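Local structure of cellulase (Uncultured bacterium, 6XSO) at residues A[53-56]-A[62-65]; A[70-75]-A[113-118]; A[78-83]-A[169-174]; A[100-103]-A[108-111]. The protein probably hydrolyses internal beta-1,4 linkages of cellulose and other plant polysaccharides such as xylan, as a broad-specificity endoglucanase of glycoside hydrolase family 5, subfamily 4. All coordinates share one frame; numbering follows the deposited sequence.

All four contacts belong to the eight-stranded parallel (beta/alpha)8 barrel of this GH5 enzyme. Contact 3 lies innermost, its centre about 5 Å from the chain centre, joining the second and fourth strands across the barrel. The centres of contacts 1, 2 and 4 lie 16 to 19 Å from the chain centre, among surrounding helices and loops and, for contact 2, at the start of strand 116-119, which separates the two strands of contact 3. Contact 1 closes first along the chain; contacts 2 and 3 interleave, and both span helix 97-111, which holds contact 4. Contacts 1 and 4, centres 11 Å apart, meet at R102, so one polar cluster ties residues 53-65 to that helix.

Contact 1: residues A[53-56]-A[62-65]; sequences QHET and VTKP
Carboxylate oxygen OE2 of E55 is gripped by two donors of T63. The backbone N of T63 lies 2.8 Å from E55 OE2, with an N-H...O angle of 164°, and approaches from above the carboxylate plane. T63 OG1, also 2.8 Å from E55 OE2, arrives nearly along the C-O bond direction. The T63 torsion explains the pairing: with chi1 at -54° the hydroxyl sits beside its own backbone N, so both donors face one oxygen. E55 reaches them with an extended chain that leaves the last turn of its helix toward the loop. Beside this polar grip, T56 CG2 meets V62 CG2 at 3.7 Å, an apolar touch on the more exposed side, while T56 OG1 turns back to V52 O, one turn earlier in the chain. The other oxygen of E55, OE1, forms a salt bridge with R102. Replacing E55 by an alanine would probably leave the N and OG1 of T63 without their shared acceptor and R102 without this charge partner. The contact fastens the end of helix 51-55 to the loop leading into helix 66-73, and both are held against helix 97-111, where V62 packs on R102.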
loop_
_atom_site.group_PDB
_atom_site.type_symbol
_atom_site.label_atom_id
_atom_site.label_comp_id
_atom_site.label_asym_id
_atom_site.label_seq_id
_atom_site.Cartn_x
_atom_site.Cartn_y
_atom_site.Cartn_z
ATOM N N GLN A 53 20.012 -4.832 -9.883
ATOM C CA GLN A 53 20.220 -5.837 -8.848
ATOM C C GLN A 53 19.106 -5.786 -7.813
ATOM O O GLN A 53 18.604 -6.824 -7.381
ATOM C CB GLN A 53 21.564 -5.605 -8.166
ATOM C CG GLN A 53 22.761 -5.942 -9.021
ATOM C CD GLN A 53 24.043 -5.439 -8.421
ATOM O OE1 GLN A 53 24.041 -4.788 -7.379
ATOM N NE2 GLN A 53 25.150 -5.728 -9.080
ATOM N N HIS A 54 18.703 -4.582 -7.422
ATOM C CA HIS A 54 17.626 -4.405 -6.456
ATOM C C HIS A 54 16.297 -4.837 -7.052
ATOM O O HIS A 54 15.583 -5.661 -6.468
ATOM C CB HIS A 54 17.654 -2.928 -6.062
ATOM C CG HIS A 54 16.559 -2.482 -5.146
ATOM N ND1 HIS A 54 16.690 -1.344 -4.383
ATOM C CD2 HIS A 54 15.318 -2.964 -4.890
ATOM C CE1 HIS A 54 15.587 -1.155 -3.682
ATOM N NE2 HIS A 54 14.737 -2.116 -3.980
ATOM N N GLU A 55 15.975 -4.334 -8.246
ATOM C CA GLU A 55 14.664 -4.560 -8.842
ATOM C C GLU A 55 14.415 -6.030 -9.138
ATOM O O GLU A 55 13.263 -6.485 -9.078
ATOM C CB GLU A 55 14.563 -3.743 -10.131
ATOM C CG GLU A 55 13.204 -3.801 -10.817
ATOM C CD GLU A 55 12.986 -2.659 -11.792
ATOM O OE1 GLU A 55 13.909 -1.823 -11.955
ATOM O OE2 GLU A 55 11.910 -2.624 -12.444
ATOM N N THR A 56 15.468 -6.785 -9.434
ATOM C CA THR A 56 15.347 -8.172 -9.868
ATOM C C THR A 56 15.714 -9.201 -8.795
ATOM O O THR A 56 15.709 -10.401 -9.085
ATOM C CB THR A 56 16.207 -8.418 -11.127
ATOM O OG1 THR A 56 17.609 -8.353 -10.811
ATOM C CG2 THR A 56 15.905 -7.388 -12.226
ATOM N N VAL A 62 13.182 -6.557 -14.888
ATOM C CA VAL A 62 13.180 -5.102 -14.991
ATOM C C VAL A 62 11.874 -4.652 -15.630
ATOM O O VAL A 62 11.498 -5.125 -16.710
ATOM C CB VAL A 62 14.404 -4.621 -15.783
ATOM C CG1 VAL A 62 14.303 -3.132 -16.085
ATOM C CG2 VAL A 62 15.691 -4.911 -15.000
ATOM N N THR A 63 11.177 -3.737 -14.962
ATOM C CA THR A 63 9.828 -3.366 -15.373
ATOM C C THR A 63 9.886 -2.528 -16.650
ATOM O O THR A 63 10.797 -1.718 -16.839
ATOM C CB THR A 63 9.180 -2.552 -14.264
ATOM O OG1 THR A 63 9.221 -3.262 -13.006
ATOM C CG2 THR A 63 7.705 -2.248 -14.551
ATOM N N LYS A 64 8.911 -2.728 -17.532
ATOM C CA LYS A 64 8.804 -2.003 -18.788
ATOM C C LYS A 64 7.433 -1.358 -18.895
ATOM O O LYS A 64 6.463 -1.825 -18.287
ATOM C CB LYS A 64 9.002 -2.926 -19.996
ATOM C CG LYS A 64 10.422 -3.433 -20.116
ATOM C CD LYS A 64 10.671 -4.110 -21.435
ATOM C CE LYS A 64 9.972 -5.445 -21.510
ATOM N NZ LYS A 64 10.115 -6.011 -22.885
ATOM N N PRO A 65 7.307 -0.299 -19.710
ATOM C CA PRO A 65 6.040 0.450 -19.708
ATOM C C PRO A 65 4.875 -0.317 -20.298
ATOM O O PRO A 65 3.722 -0.047 -19.936
ATOM C CB PRO A 65 6.374 1.724 -20.501
ATOM C CG PRO A 65 7.590 1.383 -21.299
ATOM C CD PRO A 65 8.372 0.423 -20.436
#

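Contact 2: residues A[70-75]-A[113-118]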
loop_
_atom_site.group_PDB
_atom_site.type_symbol
_atom_site.label_atom_id
_atom_site.label_comp_id
_atom_site.label_asym_id
_atom_site.label_seq_id
_atom_site.Cartn_x
_atom_site.Cartn_y
_atom_site.Cartn_z
ATOM N N MET A 70 -0.987 -2.834 -20.801
ATOM C CA MET A 70 -1.794 -4.050 -20.732
ATOM C C MET A 70 -2.755 -4.009 -19.549
ATOM O O MET A 70 -3.938 -4.348 -19.684
ATOM C CB MET A 70 -0.869 -5.267 -20.628
ATOM C CG MET A 70 -1.609 -6.595 -20.682
ATOM S SD MET A 70 -0.502 -8.007 -20.491
ATOM C CE MET A 70 -0.145 -7.946 -18.743
ATOM N N MET A 71 -2.263 -3.614 -18.371
ATOM C CA MET A 71 -3.129 -3.523 -17.198
ATOM C C MET A 71 -4.277 -2.551 -17.443
ATOM O O MET A 71 -5.440 -2.848 -17.138
ATOM C CB MET A 71 -2.303 -3.079 -15.984
ATOM C CG MET A 71 -1.380 -4.153 -15.462
ATOM S SD MET A 71 -2.306 -5.422 -14.570
ATOM C CE MET A 71 -1.043 -6.692 -14.431
ATOM N N LYS A 72 -3.968 -1.382 -17.998
ATOM C CA LYS A 72 -5.005 -0.396 -18.281
ATOM C C LYS A 72 -6.058 -0.952 -19.235
ATOM O O LYS A 72 -7.265 -0.765 -19.027
ATOM C CB LYS A 72 -4.359 0.858 -18.874
ATOM C CG LYS A 72 -5.341 1.897 -19.362
ATOM C CD LYS A 72 -5.987 2.677 -18.253
ATOM C CE LYS A 72 -6.908 3.760 -18.816
ATOM N NZ LYS A 72 -6.301 4.514 -19.967
ATOM N N GLU A 73 -5.619 -1.588 -20.320
ATOM C CA GLU A 73 -6.554 -2.119 -21.309
ATOM C C GLU A 73 -7.410 -3.249 -20.757
ATOM O O GLU A 73 -8.515 -3.485 -21.270
ATOM C CB GLU A 73 -5.777 -2.546 -22.538
ATOM C CG GLU A 73 -5.239 -1.337 -23.274
ATOM C CD GLU A 73 -4.479 -1.704 -24.522
ATOM O OE1 GLU A 73 -4.589 -2.871 -24.971
ATOM O OE2 GLU A 73 -3.785 -0.813 -25.063
ATOM N N ALA A 74 -6.925 -3.950 -19.737
ATOM C CA ALA A 74 -7.711 -4.985 -19.071
ATOM C C ALA A 74 -8.695 -4.411 -18.070
ATOM O O ALA A 74 -9.486 -5.169 -17.503
ATOM C CB ALA A 74 -6.817 -6.028 -18.393
ATOM N N GLY A 75 -8.683 -3.099 -17.851
ATOM C CA GLY A 75 -9.655 -2.464 -16.982
ATOM C C GLY A 75 -9.146 -1.966 -15.645
ATOM O O GLY A 75 -9.956 -1.496 -14.838
ATOM N N GLN A 113 -0.396 5.883 -18.605
ATOM C CA GLN A 113 -1.645 5.222 -18.950
ATOM C C GLN A 113 -2.840 5.894 -18.303
ATOM O O GLN A 113 -3.944 5.346 -18.339
ATOM C CB GLN A 113 -1.599 3.750 -18.550
ATOM C CG GLN A 113 -0.438 3.012 -19.195
ATOM C CD GLN A 113 -0.494 3.034 -20.736
ATOM O OE1 GLN A 113 -1.567 3.103 -21.339
ATOM N NE2 GLN A 113 0.666 2.946 -21.363
ATOM N N ASP A 114 -2.639 7.059 -17.708
ATOM C CA ASP A 114 -3.681 7.772 -16.978
ATOM C C ASP A 114 -4.250 6.928 -15.841
ATOM O O ASP A 114 -5.420 7.062 -15.467
ATOM C CB ASP A 114 -4.779 8.301 -17.897
ATOM C CG ASP A 114 -5.461 9.516 -17.311
ATOM O OD1 ASP A 114 -4.745 10.420 -16.816
ATOM O OD2 ASP A 114 -6.707 9.556 -17.330
ATOM N N MET A 115 -3.419 6.059 -15.278
ATOM C CA MET A 115 -3.768 5.367 -14.052
ATOM C C MET A 115 -3.197 6.120 -12.854
ATOM O O MET A 115 -2.200 6.838 -12.962
ATOM C CB MET A 115 -3.217 3.934 -14.053
ATOM C CG MET A 115 -3.946 2.991 -15.050
ATOM S SD MET A 115 -3.484 1.235 -14.897
ATOM C CE MET A 115 -1.857 1.342 -15.576
ATOM N N TYR A 116 -3.840 5.951 -11.701
ATOM C CA TYR A 116 -3.266 6.411 -10.443
ATOM C C TYR A 116 -2.045 5.568 -10.080
ATOM O O TYR A 116 -1.939 4.393 -10.430
ATOM C CB TYR A 116 -4.289 6.288 -9.309
ATOM C CG TYR A 116 -5.430 7.249 -9.418
ATOM C CD1 TYR A 116 -6.514 6.979 -10.231
ATOM C CD2 TYR A 116 -5.413 8.443 -8.727
ATOM C CE1 TYR A 116 -7.565 7.871 -10.348
ATOM C CE2 TYR A 116 -6.440 9.333 -8.830
ATOM C CZ TYR A 116 -7.523 9.036 -9.636
ATOM O OH TYR A 116 -8.551 9.929 -9.741
ATOM N N CYS A 117 -1.117 6.179 -9.342
ATOM C CA CYS A 117 0.081 5.497 -8.873
ATOM C C CYS A 117 0.300 5.826 -7.401
ATOM O O CYS A 117 0.347 7.000 -7.029
ATOM C CB CYS A 117 1.314 5.932 -9.670
ATOM S SG CYS A 117 2.778 4.940 -9.286
ATOM N N ILE A 118 0.406 4.799 -6.562
ATOM C CA ILE A 118 0.780 4.962 -5.155
ATOM C C ILE A 118 2.225 4.500 -4.993
ATOM O O ILE A 118 2.562 3.374 -5.372
ATOM C CB ILE A 118 -0.141 4.127 -4.249
ATOM C CG1 ILE A 118 -1.600 4.578 -4.316
ATOM C CG2 ILE A 118 0.364 4.176 -2.792
ATOM C CD1 ILE A 118 -2.573 3.545 -3.668
#
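K72 lies along M115 and Q113, and its hydrocarbon chain makes the close part of this contact. K72 CD comes within 3.8 Å of M115 CG, the two side chains sliding past each other in opposite directions, and K72 CB stands 4.0 Å from Q113 CB. Deeper in, the packing is slacker: M71 CB and the M115 methyl CE are 4.5 Å apart, and M115 also touches F68, I79 and V110. On the outer side the lysine folds over, bent at chi2 (76°) and chi4 (-44°), which brings NZ to 3.0 Å from the backbone O of Q113. The ammonium is tilted 30° from that carbonyl plane. Exposed D114 is near but does not close on it, since K72 NZ and D114 OD2 remain 5.7 Å apart. Just beyond K72 the helix ends in a Schellman motif, with G75 at positive phi. The contact thus places the end of helix 66-73 beside the approach to strand 116-119. Its chemistry is amphipathic: methylenes and thioether pack inward, whereas the lysine charge meets a carbonyl dipole on the partly exposed side, with the aspartate contributing probably only a longer-range attraction.

Contact 3: residues A[78-83]-A[169-174]; sequences AIRVPV and LFESYN
R80 grips E171 side-on with two nitrogens, one to each carboxylate oxygen. R80 NE lies 2.8 Å from E171 OE1 with an N-H...O angle of 174°, and R80 NH2 lies 2.8 Å from E171 OE2 in an equally straight bond. Both oxygens use their syn lone pairs, and the guanidinium and carboxylate planes are only 5° apart, so this is a nearly flat bidentate salt bridge. The other NH2 hydrogen goes to N174 OD1, 2.8 Å from R80 NH2 but less straight at 143°; the donor stands above the amide's carbonyl plane. NH1 pairs with E308 OE2 and N34 OD1, so all five N-H groups of the buried guanidinium have acceptors. E171 is equally well supplied, because OE2 also accepts from the amides of N120 and N232, and OE1 receives a weak bond from Q267. Such a network should hold both flat groups against rotation. In GH5 enzymes the catalytic glutamates lie at the C-terminal ends of the fourth and seventh strands, consistent with an active-site setting here. An extended arginine chain spans the barrel interior from strand 78-81 to strand 168-171, past intervening strand 116-119, whose I118 packs on E171; E308 brings in strand 304-309.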
loop_
_atom_site.group_PDB
_atom_site.type_symbol
_atom_site.label_atom_id
_atom_site.label_comp_id
_atom_site.label_asym_id
_atom_site.label_seq_id
_atom_site.Cartn_x
_atom_site.Cartn_y
_atom_site.Cartn_z
ATOM N N ALA A 78 -5.413 1.770 -11.469
ATOM C CA ALA A 78 -4.458 2.235 -10.473
ATOM C C ALA A 78 -3.433 1.143 -10.227
ATOM O O ALA A 78 -3.757 -0.046 -10.291
ATOM C CB ALA A 78 -5.182 2.587 -9.161
ATOM N N ILE A 79 -2.200 1.568 -9.944
ATOM C CA ILE A 79 -1.098 0.667 -9.638
ATOM C C ILE A 79 -0.459 1.141 -8.334
ATOM O O ILE A 79 -0.109 2.320 -8.208
ATOM C CB ILE A 79 -0.049 0.647 -10.765
ATOM C CG1 ILE A 79 -0.655 0.356 -12.149
ATOM C CG2 ILE A 79 1.061 -0.367 -10.438
ATOM C CD1 ILE A 79 -1.216 -1.047 -12.344
ATOM N N ARG A 80 -0.317 0.228 -7.368
ATOM C CA ARG A 80 0.535 0.465 -6.210
ATOM C C ARG A 80 1.933 -0.040 -6.552
ATOM O O ARG A 80 2.095 -1.185 -6.995
ATOM C CB ARG A 80 -0.001 -0.236 -4.958
ATOM C CG ARG A 80 0.880 -0.068 -3.685
ATOM C CD ARG A 80 0.065 -0.380 -2.502
ATOM N NE ARG A 80 0.659 -0.351 -1.169
ATOM C CZ ARG A 80 1.075 -1.414 -0.484
ATOM N NH1 ARG A 80 1.172 -2.609 -1.058
ATOM N NH2 ARG A 80 1.457 -1.265 0.775
ATOM N N VAL A 81 2.931 0.813 -6.330
ATOM C CA VAL A 81 4.336 0.538 -6.632
ATOM C C VAL A 81 5.051 0.542 -5.283
ATOM O O VAL A 81 5.558 1.588 -4.848
ATOM C CB VAL A 81 4.910 1.572 -7.613
ATOM C CG1 VAL A 81 6.400 1.323 -7.849
ATOM C CG2 VAL A 81 4.158 1.497 -8.954
ATOM N N PRO A 82 5.093 -0.583 -4.577
ATOM C CA PRO A 82 5.837 -0.621 -3.313
ATOM C C PRO A 82 7.321 -0.406 -3.547
ATOM O O PRO A 82 7.909 -0.934 -4.492
ATOM C CB PRO A 82 5.583 -2.032 -2.777
ATOM C CG PRO A 82 4.606 -2.654 -3.661
ATOM C CD PRO A 82 4.501 -1.882 -4.925
ATOM N N VAL A 83 7.946 0.353 -2.650
ATOM C CA VAL A 83 9.369 0.643 -2.758
ATOM C C VAL A 83 10.012 0.441 -1.394
ATOM O O VAL A 83 9.510 0.957 -0.388
ATOM C CB VAL A 83 9.648 2.086 -3.236
ATOM C CG1 VAL A 83 11.134 2.316 -3.413
ATOM C CG2 VAL A 83 8.955 2.396 -4.526
ATOM N N LEU A 169 -0.030 9.497 -5.603
ATOM C CA LEU A 169 -0.300 9.518 -4.174
ATOM C C LEU A 169 0.882 8.916 -3.427
ATOM O O LEU A 169 1.610 8.080 -3.968
ATOM C CB LEU A 169 -1.558 8.701 -3.807
ATOM C CG LEU A 169 -2.908 9.332 -4.148
ATOM C CD1 LEU A 169 -3.261 9.082 -5.619
ATOM C CD2 LEU A 169 -4.022 8.813 -3.246
ATOM N N PHE A 170 1.085 9.354 -2.177
ATOM C CA PHE A 170 2.128 8.807 -1.325
ATOM C C PHE A 170 1.504 8.055 -0.151
ATOM O O PHE A 170 0.496 8.494 0.412
ATOM C CB PHE A 170 2.994 9.909 -0.703
ATOM C CG PHE A 170 3.659 10.852 -1.681
ATOM C CD1 PHE A 170 3.968 10.489 -2.990
ATOM C CD2 PHE A 170 4.013 12.129 -1.249
ATOM C CE1 PHE A 170 4.596 11.400 -3.844
ATOM C CE2 PHE A 170 4.642 13.031 -2.094
ATOM C CZ PHE A 170 4.931 12.665 -3.388
ATOM N N GLU A 171 2.141 6.949 0.254
ATOM C CA GLU A 171 1.707 6.117 1.372
ATOM C C GLU A 171 2.816 6.040 2.417
ATOM O O GLU A 171 3.946 5.669 2.106
ATOM C CB GLU A 171 1.326 4.720 0.874
ATOM C CG GLU A 171 1.224 3.635 1.928
ATOM C CD GLU A 171 1.209 2.249 1.296
ATOM O OE1 GLU A 171 0.771 2.140 0.128
ATOM O OE2 GLU A 171 1.614 1.270 1.969
ATOM N N SER A 172 2.454 6.341 3.661
ATOM C CA SER A 172 3.414 6.627 4.725
ATOM C C SER A 172 4.393 5.490 5.002
ATOM O O SER A 172 5.588 5.735 5.212
ATOM C CB SER A 172 2.621 6.967 5.992
ATOM O OG SER A 172 1.737 5.903 6.367
ATOM N N TYR A 173 3.904 4.264 5.127
ATOM C CA TYR A 173 4.675 3.089 5.571
ATOM C C TYR A 173 3.748 1.898 5.318
ATOM O O TYR A 173 2.520 2.050 5.295
ATOM C CB TYR A 173 5.157 3.154 7.071
ATOM C CG TYR A 173 4.039 3.608 7.970
ATOM C CD1 TYR A 173 2.982 2.754 8.250
ATOM C CD2 TYR A 173 3.986 4.909 8.467
ATOM C CE1 TYR A 173 1.908 3.173 8.976
ATOM C CE2 TYR A 173 2.902 5.342 9.187
ATOM C CZ TYR A 173 1.863 4.476 9.414
ATOM O OH TYR A 173 0.777 4.927 10.106
ATOM N N ASN A 174 4.336 0.714 5.157
ATOM C CA ASN A 174 3.574 -0.461 4.733
ATOM C C ASN A 174 2.921 -1.236 5.877
ATOM O O ASN A 174 1.728 -1.055 6.140
ATOM C CB ASN A 174 4.488 -1.366 3.882
ATOM C CG ASN A 174 3.806 -2.620 3.454
ATOM O OD1 ASN A 174 2.652 -2.571 2.992
ATOM N ND2 ASN A 174 4.493 -3.768 3.581
#

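Contact 4: residues A[100-103]-A[108-111]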
loop_
_atom_site.group_PDB
_atom_site.type_symbol
_atom_site.label_atom_id
_atom_site.label_comp_id
_atom_site.label_asym_id
_atom_site.label_seq_id
_atom_site.Cartn_x
_atom_site.Cartn_y
_atom_site.Cartn_z
ATOM N N MET A 100 16.425 6.967 -7.092
ATOM C CA MET A 100 15.263 7.839 -7.201
ATOM C C MET A 100 14.849 7.992 -8.658
ATOM O O MET A 100 13.658 8.017 -8.969
ATOM C CB MET A 100 15.568 9.199 -6.564
ATOM C CG MET A 100 14.292 10.044 -6.335
ATOM S SD MET A 100 13.135 9.421 -5.080
ATOM C CE MET A 100 13.960 10.007 -3.597
ATOM N N LYS A 101 15.829 8.106 -9.556
ATOM C CA LYS A 101 15.542 8.161 -10.987
ATOM C C LYS A 101 14.801 6.921 -11.459
ATOM O O LYS A 101 13.885 7.014 -12.288
ATOM C CB LYS A 101 16.862 8.307 -11.726
ATOM C CG LYS A 101 16.760 8.408 -13.232
ATOM C CD LYS A 101 18.112 8.800 -13.846
ATOM C CE LYS A 101 18.059 8.846 -15.367
ATOM N NZ LYS A 101 19.384 9.252 -15.932
ATOM N N ARG A 102 15.173 5.744 -10.951
ATOM C CA ARG A 102 14.497 4.524 -11.392
ATOM C C ARG A 102 13.056 4.482 -10.890
ATOM O O ARG A 102 12.141 4.117 -11.637
ATOM C CB ARG A 102 15.256 3.270 -10.954
ATOM C CG ARG A 102 14.557 1.959 -11.330
ATOM C CD ARG A 102 14.360 1.859 -12.825
ATOM N NE ARG A 102 13.557 0.696 -13.165
ATOM C CZ ARG A 102 12.893 0.555 -14.306
ATOM N NH1 ARG A 102 12.935 1.511 -15.223
ATOM N NH2 ARG A 102 12.190 -0.541 -14.529
ATOM N N VAL A 103 12.842 4.814 -9.610
ATOM C CA VAL A 103 11.487 4.872 -9.074
ATOM C C VAL A 103 10.642 5.807 -9.922
ATOM O O VAL A 103 9.498 5.494 -10.276
ATOM C CB VAL A 103 11.509 5.313 -7.599
ATOM C CG1 VAL A 103 10.075 5.428 -7.087
ATOM C CG2 VAL A 103 12.311 4.335 -6.740
ATOM N N ASP A 108 6.386 7.009 -13.935
ATOM C CA ASP A 108 6.059 7.546 -15.244
ATOM C C ASP A 108 5.364 6.501 -16.103
ATOM O O ASP A 108 4.413 6.818 -16.829
ATOM C CB ASP A 108 7.334 8.041 -15.936
ATOM C CG ASP A 108 7.855 9.343 -15.351
ATOM O OD1 ASP A 108 7.083 10.061 -14.671
ATOM O OD2 ASP A 108 9.056 9.666 -15.573
ATOM N N TYR A 109 5.816 5.245 -16.030
ATOM C CA TYR A 109 5.186 4.204 -16.836
ATOM C C TYR A 109 3.711 4.075 -16.477
ATOM O O TYR A 109 2.867 3.785 -17.339
ATOM C CB TYR A 109 5.826 2.843 -16.559
ATOM C CG TYR A 109 7.282 2.645 -16.897
ATOM C CD1 TYR A 109 7.964 3.491 -17.758
ATOM C CD2 TYR A 109 7.963 1.560 -16.369
ATOM C CE1 TYR A 109 9.308 3.271 -18.057
ATOM C CE2 TYR A 109 9.288 1.327 -16.664
ATOM C CZ TYR A 109 9.963 2.193 -17.486
ATOM O OH TYR A 109 11.301 1.971 -17.776
ATOM N N VAL A 110 3.392 4.224 -15.189
ATOM C CA VAL A 110 2.022 4.058 -14.725
ATOM C C VAL A 110 1.162 5.241 -15.139
ATOM O O VAL A 110 0.084 5.080 -15.729
ATOM C CB VAL A 110 2.001 3.868 -13.198
ATOM C CG1 VAL A 110 0.576 3.877 -12.699
ATOM C CG2 VAL A 110 2.727 2.590 -12.786
ATOM N N VAL A 111 1.621 6.457 -14.844
ATOM C CA VAL A 111 0.791 7.621 -15.115
ATOM C C VAL A 111 0.690 7.895 -16.609
ATOM O O VAL A 111 -0.238 8.594 -17.044
ATOM C CB VAL A 111 1.235 8.847 -14.289
ATOM C CG1 VAL A 111 1.153 8.549 -12.788
ATOM C CG2 VAL A 111 2.609 9.293 -14.685
#
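The R102 guanidinium and the Y109 ring stand steeply against each other, their planes 69° apart, and the side chains cross at about a right angle. What joins them is the edge of the guanidinium: R102 NH1 donates to Y109 OH over 3.1 Å, with an N-H...O angle of 158° and the hydroxyl oxygen close to the guanidinium plane. The ring is not stacked on the charge; its nearest carbon, Y109 CZ, is 3.8 Å from R102 NH1. The two lie seven positions apart, about two helical turns. R102 bridges the gap by a bend at chi2 (59°), which swings an arm that starts away from Y109 back along the helix. Its stronger ties are salt bridges, NE to E55 and NH1 to E105; NH2 also bonds T63 O. A phenylalanine in place of Y109 would keep the ring but is likely to leave R102 NH1 without its hydroxyl acceptor, with E55, E105 and T63 O remaining as partners. The pair runs along the flank of helix 97-111 that faces the 62-65 loop and helix 66-73, in the beta-alpha-beta unit between strands 78-81 and 116-119, with the tyrosine packing on P65 and on F68.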